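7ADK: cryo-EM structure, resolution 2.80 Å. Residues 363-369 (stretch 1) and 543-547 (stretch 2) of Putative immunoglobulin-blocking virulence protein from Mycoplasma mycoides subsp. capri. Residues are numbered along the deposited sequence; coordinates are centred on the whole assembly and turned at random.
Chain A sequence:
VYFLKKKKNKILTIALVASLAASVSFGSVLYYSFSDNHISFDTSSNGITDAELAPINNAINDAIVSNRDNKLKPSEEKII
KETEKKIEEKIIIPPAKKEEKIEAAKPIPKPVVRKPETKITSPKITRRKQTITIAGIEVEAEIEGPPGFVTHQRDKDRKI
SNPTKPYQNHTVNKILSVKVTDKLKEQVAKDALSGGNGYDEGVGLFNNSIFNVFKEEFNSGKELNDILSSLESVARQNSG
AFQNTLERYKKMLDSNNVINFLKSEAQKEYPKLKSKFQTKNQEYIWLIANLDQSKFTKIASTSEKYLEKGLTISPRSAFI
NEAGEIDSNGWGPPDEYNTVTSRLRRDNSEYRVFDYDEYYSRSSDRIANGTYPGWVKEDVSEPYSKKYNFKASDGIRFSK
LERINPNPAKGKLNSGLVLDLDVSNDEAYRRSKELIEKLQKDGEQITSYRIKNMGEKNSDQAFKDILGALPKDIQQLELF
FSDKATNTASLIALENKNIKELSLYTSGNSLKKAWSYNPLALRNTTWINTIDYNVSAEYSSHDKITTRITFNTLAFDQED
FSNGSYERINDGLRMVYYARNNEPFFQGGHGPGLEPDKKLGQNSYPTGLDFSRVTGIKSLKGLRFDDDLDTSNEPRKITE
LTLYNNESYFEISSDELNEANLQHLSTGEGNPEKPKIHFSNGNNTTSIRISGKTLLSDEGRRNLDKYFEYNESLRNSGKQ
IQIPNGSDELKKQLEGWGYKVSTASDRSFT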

# COMPACT_ATOMS: atom_id res chain seq x y z
N SER A 363 -13.96 -18.33 18.24
CA SER A 363 -14.35 -17.41 17.16
C SER A 363 -13.76 -16.02 17.37
O SER A 363 -13.54 -15.61 18.50
CB SER A 363 -15.87 -17.31 17.10
OG SER A 363 -16.32 -16.32 16.21
N SER A 364 -13.59 -15.23 16.31
CA SER A 364 -13.16 -13.83 16.37
C SER A 364 -14.05 -12.96 17.28
O SER A 364 -13.53 -12.10 17.98
CB SER A 364 -13.14 -13.27 14.96
OG SER A 364 -12.89 -11.88 14.94
N ASP A 365 -15.37 -13.18 17.31
CA ASP A 365 -16.30 -12.48 18.21
C ASP A 365 -16.12 -12.89 19.68
O ASP A 365 -16.17 -12.04 20.57
CB ASP A 365 -17.76 -12.69 17.78
CG ASP A 365 -18.26 -11.81 16.62
OD1 ASP A 365 -17.47 -11.04 16.03
OD2 ASP A 365 -19.47 -11.87 16.30
N ARG A 366 -15.83 -14.17 19.95
CA ARG A 366 -15.46 -14.67 21.28
C ARG A 366 -14.15 -14.07 21.75
O ARG A 366 -14.03 -13.68 22.91
CB ARG A 366 -15.37 -16.20 21.34
CG ARG A 366 -16.70 -16.94 21.50
CD ARG A 366 -16.45 -18.27 22.22
NE ARG A 366 -17.65 -19.09 22.42
CZ ARG A 366 -18.51 -19.04 23.42
NH1 ARG A 366 -19.40 -19.95 23.55
NH2 ARG A 366 -18.51 -18.09 24.30
N ILE A 367 -13.15 -14.01 20.87
CA ILE A 367 -11.84 -13.44 21.18
C ILE A 367 -11.97 -11.93 21.43
O ILE A 367 -11.45 -11.46 22.43
CB ILE A 367 -10.81 -13.73 20.08
CG1 ILE A 367 -10.55 -15.23 19.86
CG2 ILE A 367 -9.47 -13.08 20.44
CD1 ILE A 367 -9.92 -15.51 18.50
N ALA A 368 -12.68 -11.17 20.61
CA ALA A 368 -12.80 -9.73 20.80
C ALA A 368 -13.55 -9.36 22.10
O ALA A 368 -13.05 -8.55 22.88
CB ALA A 368 -13.45 -9.12 19.57
N ASN A 369 -14.70 -9.98 22.36
CA ASN A 369 -15.51 -9.78 23.57
C ASN A 369 -14.92 -10.43 24.83
O ASN A 369 -15.33 -10.09 25.93
CB ASN A 369 -16.93 -10.31 23.32
CG ASN A 369 -17.75 -9.60 22.26
OD1 ASN A 369 -18.81 -10.06 21.88
ND2 ASN A 369 -17.35 -8.46 21.75
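Stretch 2 543-547: DKITT

The first turn of a helix often meets a neighbouring extended segment through one polar anchor and a patch of aliphatic side chain, and residues 363-369 and 543-547 illustrate the pattern, with touching residues at least 178 positions apart. Ser363 stands at the N-cap position. Ser363 OG accepts a weak capping bond from Asp365 N at 3.5 Å, while Ser363 O receives Ile367 N at 2.9 Å and so closes the first helical turn; the Ser363 CA-to-CB bond points away from the second stretch.

The decisive contact comes one residue later. Ser364 points toward the second stretch, whose backbone is extended throughout and runs, from Asp543 to Thr547, across the start of the helix rather than alongside it. The nearest CA approach is here, Ser364 CA lying 4.9 Å from Thr546 CA, close enough for a short side chain to reach across. With chi1 in the t well, Ser364 OG accepts a hydrogen bond from Thr546 N at 2.9 Å, nearly straight at 162°. Ser364 OG also lies 3.5 Å from Ile545 CA, so the hydroxyl is seated against the backbone where Ile545 joins Thr546. The hydrogen bond thus joins a helix side chain to the opposing main chain, between two buried residues.

Asp365 has its CA-to-CB bond directed away and Arg366 is out of reach; neither makes contact. The helix returns at Ile367, three residues after Ser364 and again directed toward the second stretch: its CG2 packs against Thr546 CG2 at 3.5 Å, a methyl-to-methyl contact beside the polar anchor. Ala368 only grazes the same threonine, with its CB 4.5 Å from Thr546 OG1, a hydroxyl hydrogen-bonded elsewhere in the structure. Asn369 lies out of reach. Thr546 thus offers its amide to Ser364 and its methyl to Ile367, and the whole contact buries a modest 220 Å², both sides summed.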

# COMPACT_ATOMS: atom_id res chain seq x y z
N ASP A 543 -13.78 -6.29 6.97
CA ASP A 543 -14.22 -6.42 8.36
C ASP A 543 -13.05 -6.88 9.26
O ASP A 543 -12.04 -7.40 8.79
CB ASP A 543 -15.48 -7.30 8.51
CG ASP A 543 -15.33 -8.79 8.19
OD1 ASP A 543 -14.24 -9.26 7.85
OD2 ASP A 543 -16.36 -9.50 8.30
N LYS A 544 -13.11 -6.53 10.55
CA LYS A 544 -12.04 -6.81 11.51
C LYS A 544 -12.20 -8.23 12.04
O LYS A 544 -13.23 -8.55 12.62
CB LYS A 544 -12.02 -5.76 12.65
CG LYS A 544 -11.92 -4.28 12.19
CD LYS A 544 -10.65 -3.88 11.41
CE LYS A 544 -9.43 -3.70 12.32
NZ LYS A 544 -8.17 -3.52 11.57
N ILE A 545 -11.19 -9.06 11.84
CA ILE A 545 -11.11 -10.44 12.35
C ILE A 545 -9.91 -10.53 13.28
O ILE A 545 -8.85 -10.02 12.96
CB ILE A 545 -11.03 -11.46 11.18
CG1 ILE A 545 -12.26 -11.41 10.25
CG2 ILE A 545 -10.82 -12.89 11.67
CD1 ILE A 545 -13.60 -11.78 10.87
N THR A 546 -10.07 -11.19 14.42
CA THR A 546 -9.03 -11.31 15.45
C THR A 546 -8.45 -12.72 15.49
O THR A 546 -9.18 -13.70 15.40
CB THR A 546 -9.56 -10.86 16.81
OG1 THR A 546 -10.02 -9.53 16.71
CG2 THR A 546 -8.49 -10.84 17.89
N THR A 547 -7.13 -12.84 15.59
CA THR A 547 -6.41 -14.11 15.54
C THR A 547 -5.09 -14.04 16.29
O THR A 547 -4.54 -12.95 16.48
CB THR A 547 -6.21 -14.53 14.07
OG1 THR A 547 -5.51 -15.74 13.94
CG2 THR A 547 -5.46 -13.51 13.25